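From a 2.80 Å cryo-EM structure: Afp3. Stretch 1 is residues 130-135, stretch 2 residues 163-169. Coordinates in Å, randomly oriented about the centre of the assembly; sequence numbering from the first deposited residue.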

ATOM      1  N   PRO D 130     -22.861 -15.264  72.162  1.00 88.55           N
ATOM      2  CA  PRO D 130     -23.766 -15.620  73.263  1.00 88.55           C
ATOM      3  C   PRO D 130     -23.222 -15.226  74.628  1.00 88.55           C
ATOM      4  O   PRO D 130     -22.173 -15.707  75.065  1.00 88.55           O
ATOM      5  CB  PRO D 130     -23.906 -17.138  73.123  1.00 88.55           C
ATOM      6  CG  PRO D 130     -22.678 -17.567  72.419  1.00 88.55           C
ATOM      7  CD  PRO D 130     -22.310 -16.453  71.492  1.00 88.55           C
ATOM      8  N   LEU D 131     -23.939 -14.334  75.305  1.00 92.82           N
ATOM      9  CA  LEU D 131     -23.535 -13.793  76.595  1.00 92.82           C
ATOM     10  C   LEU D 131     -24.735 -13.900  77.522  1.00 92.82           C
ATOM     11  O   LEU D 131     -25.720 -13.177  77.347  1.00 92.82           O
ATOM     12  CB  LEU D 131     -23.046 -12.350  76.429  1.00 92.82           C
ATOM     13  CG  LEU D 131     -22.328 -11.535  77.505  1.00 92.82           C
ATOM     14  CD1 LEU D 131     -23.293 -10.819  78.410  1.00 92.82           C
ATOM     15  CD2 LEU D 131     -21.412 -12.432  78.313  1.00 92.82           C
ATOM     16  N   GLU D 132     -24.652 -14.801  78.505  1.00100.31           N
ATOM     17  CA  GLU D 132     -25.850 -15.295  79.182  1.00100.31           C
ATOM     18  C   GLU D 132     -26.414 -14.294  80.183  1.00100.31           C
ATOM     19  O   GLU D 132     -27.547 -13.826  80.034  1.00100.31           O
ATOM     20  CB  GLU D 132     -25.545 -16.626  79.875  1.00100.31           C
ATOM     21  CG  GLU D 132     -26.744 -17.249  80.571  1.00100.31           C
ATOM     22  CD  GLU D 132     -27.824 -17.716  79.608  1.00100.31           C
ATOM     23  OE1 GLU D 132     -27.496 -18.068  78.455  1.00100.31           O
ATOM     24  OE2 GLU D 132     -29.007 -17.728  80.006  1.00100.31           O
ATOM     25  N   LYS D 133     -25.657 -13.963  81.220  1.00104.44           N
ATOM     26  CA  LYS D 133     -26.111 -13.007  82.218  1.00104.44           C
ATOM     27  C   LYS D 133     -25.313 -11.722  82.067  1.00104.44           C
ATOM     28  O   LYS D 133     -24.300 -11.691  81.373  1.00104.44           O
ATOM     29  CB  LYS D 133     -25.985 -13.573  83.638  1.00104.44           C
ATOM     30  CG  LYS D 133     -24.570 -13.774  84.134  1.00104.44           C
ATOM     31  CD  LYS D 133     -24.589 -14.426  85.510  1.00104.44           C
ATOM     32  CE  LYS D 133     -23.189 -14.646  86.053  1.00104.44           C
ATOM     33  NZ  LYS D 133     -22.523 -13.358  86.377  1.00104.44           N
ATOM     34  N   ALA D 134     -25.788 -10.651  82.702  1.00104.25           N
ATOM     35  CA  ALA D 134     -25.216  -9.334  82.441  1.00104.25           C
ATOM     36  C   ALA D 134     -23.960  -9.083  83.267  1.00104.25           C
ATOM     37  O   ALA D 134     -22.962  -8.568  82.748  1.00104.25           O
ATOM     38  CB  ALA D 134     -26.255  -8.250  82.712  1.00104.25           C
ATOM     39  N   ASP D 135     -23.985  -9.440  84.549  1.00108.88           N
ATOM     40  CA  ASP D 135     -22.979  -8.970  85.497  1.00108.88           C
ATOM     41  C   ASP D 135     -21.668  -9.749  85.463  1.00108.88           C
ATOM     42  O   ASP D 135     -20.814  -9.490  86.318  1.00108.88           O
ATOM     43  CB  ASP D 135     -23.564  -8.986  86.910  1.00108.88           C
ATOM     44  CG  ASP D 135     -24.132 -10.342  87.299  1.00108.88           C
ATOM     45  OD1 ASP D 135     -24.173 -11.251  86.446  1.00108.88           O
ATOM     46  OD2 ASP D 135     -24.543 -10.497  88.466  1.00108.88           O
ATOM     47  N   GLU D 163     -32.727  -3.800  80.316  1.00 94.81           N
ATOM     48  CA  GLU D 163     -32.127  -2.473  80.251  1.00 94.81           C
ATOM     49  C   GLU D 163     -30.714  -2.471  80.821  1.00 94.81           C
ATOM     50  O   GLU D 163     -29.811  -1.862  80.239  1.00 94.81           O
ATOM     51  CB  GLU D 163     -33.009  -1.471  80.997  1.00 94.81           C
ATOM     52  CG  GLU D 163     -32.707  -0.003  80.724  1.00 94.81           C
ATOM     53  CD  GLU D 163     -31.655   0.586  81.644  1.00 94.81           C
ATOM     54  OE1 GLU D 163     -31.511   0.089  82.781  1.00 94.81           O
ATOM     55  OE2 GLU D 163     -30.978   1.551  81.232  1.00 94.81           O
ATOM     56  N   THR D 164     -30.505  -3.130  81.960  1.00 93.71           N
ATOM     57  CA  THR D 164     -29.182  -3.186  82.565  1.00 93.71           C
ATOM     58  C   THR D 164     -28.247  -4.143  81.839  1.00 93.71           C
ATOM     59  O   THR D 164     -27.032  -4.071  82.045  1.00 93.71           O
ATOM     60  CB  THR D 164     -29.289  -3.600  84.030  1.00 93.71           C
ATOM     61  OG1 THR D 164     -29.898  -4.892  84.119  1.00 93.71           O
ATOM     62  CG2 THR D 164     -30.126  -2.596  84.804  1.00 93.71           C
ATOM     63  N   TYR D 165     -28.790  -5.038  81.013  1.00 91.00           N
ATOM     64  CA  TYR D 165     -27.954  -5.906  80.193  1.00 91.00           C
ATOM     65  C   TYR D 165     -27.240  -5.105  79.113  1.00 91.00           C
ATOM     66  O   TYR D 165     -26.053  -5.320  78.856  1.00 91.00           O
ATOM     67  CB  TYR D 165     -28.820  -6.995  79.563  1.00 91.00           C
ATOM     68  CG  TYR D 165     -28.088  -8.073  78.796  1.00 91.00           C
ATOM     69  CD1 TYR D 165     -27.572  -9.185  79.442  1.00 91.00           C
ATOM     70  CD2 TYR D 165     -27.912  -7.976  77.427  1.00 91.00           C
ATOM     71  CE1 TYR D 165     -26.915 -10.176  78.737  1.00 91.00           C
ATOM     72  CE2 TYR D 165     -27.260  -8.952  76.716  1.00 91.00           C
ATOM     73  CZ  TYR D 165     -26.763 -10.046  77.374  1.00 91.00           C
ATOM     74  OH  TYR D 165     -26.110 -11.015  76.654  1.00 91.00           O
ATOM     75  N   ARG D 166     -27.954  -4.174  78.477  1.00 89.38           N
ATOM     76  CA  ARG D 166     -27.376  -3.408  77.379  1.00 89.38           C
ATOM     77  C   ARG D 166     -26.390  -2.366  77.880  1.00 89.38           C
ATOM     78  O   ARG D 166     -25.420  -2.045  77.187  1.00 89.38           O
ATOM     79  CB  ARG D 166     -28.486  -2.742  76.574  1.00 89.38           C
ATOM     80  CG  ARG D 166     -29.319  -3.709  75.783  1.00 89.38           C
ATOM     81  CD  ARG D 166     -30.477  -2.999  75.129  1.00 89.38           C
ATOM     82  NE  ARG D 166     -31.424  -2.539  76.135  1.00 89.38           N
ATOM     83  CZ  ARG D 166     -32.532  -1.866  75.863  1.00 89.38           C
ATOM     84  NH1 ARG D 166     -32.847  -1.594  74.613  1.00 89.38           N
ATOM     85  NH2 ARG D 166     -33.339  -1.485  76.841  1.00 89.38           N
ATOM     86  N   THR D 167     -26.630  -1.816  79.074  1.00 89.62           N
ATOM     87  CA  THR D 167     -25.722  -0.837  79.658  1.00 89.62           C
ATOM     88  C   THR D 167     -24.361  -1.449  79.977  1.00 89.62           C
ATOM     89  O   THR D 167     -23.335  -0.782  79.805  1.00 89.62           O
ATOM     90  CB  THR D 167     -26.369  -0.237  80.910  1.00 89.62           C
ATOM     91  OG1 THR D 167     -27.644   0.311  80.558  1.00 89.62           O
ATOM     92  CG2 THR D 167     -25.521   0.872  81.506  1.00 89.62           C
ATOM     93  N   ALA D 168     -24.330  -2.717  80.383  1.00 89.37           N
ATOM     94  CA  ALA D 168     -23.058  -3.404  80.563  1.00 89.37           C
ATOM     95  C   ALA D 168     -22.377  -3.688  79.231  1.00 89.37           C
ATOM     96  O   ALA D 168     -21.145  -3.730  79.161  1.00 89.37           O
ATOM     97  CB  ALA D 168     -23.269  -4.703  81.337  1.00 89.37           C
ATOM     98  N   VAL D 169     -23.156  -3.882  78.167  1.00 87.96           N
ATOM     99  CA  VAL D 169     -22.574  -4.111  76.850  1.00 87.96           C
ATOM    100  C   VAL D 169     -22.132  -2.797  76.217  1.00 87.96           C
ATOM    101  O   VAL D 169     -21.044  -2.713  75.636  1.00 87.96           O
ATOM    102  CB  VAL D 169     -23.577  -4.874  75.964  1.00 87.96           C
ATOM    103  CG1 VAL D 169     -23.067  -5.009  74.544  1.00 87.96           C
ATOM    104  CG2 VAL D 169     -23.840  -6.248  76.542  1.00 87.96           C
TER

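The contact between the loop 130-135 and the helical stretch 163-169 is small, burying 246 Å² summed over both sides, and most of it is the work of Y165, A134 and L131, which lose 91, 63 and 42 Å² to the opposing stretch.

Y165 is the centre. Its CA-to-CB bond points sideways relative to the loop, but chi1 of -174° (t) and chi2 of 86° carry the ring across, so that the phenol end comes nearest. There the hydroxyl donates a hydrogen bond to the backbone carbonyl of L131, with Y165 OH to L131 O at 2.3 Å. That distance is very short for such a bond, and at 2.80 Å resolution its exact value deserves caution. A tyrosine suits this buried position because its ring can pack against carbon while its hydroxyl satisfies a main-chain acceptor in a loop without regular secondary structure.

L131 directs its CB toward the helix, and its t, m rotamer (-169°, -87°) places CD1 3.7 Å from Y165 CE1, an apolar contact beside the polar one. The same residue thus supplies both a carbonyl and a methyl to the tyrosine.

A134 provides the closest backbone approach, its CA lying 4.9 Å from the CA of Y165. Its CB points toward the helix and meets Y165 CD1 at 3.6 Å, oblique to the ring; the single methyl packs there while the main chains remain near. A168, whose CB also points toward the loop, adds a looser contact, 4.1 Å from its CB to A134 O.

The charged loop residues face elsewhere. K133 and D135 are exposed, point their CB atoms away from the helix and pair with each other in a salt bridge, K133 NZ to D135 OD1 at 2.7 Å.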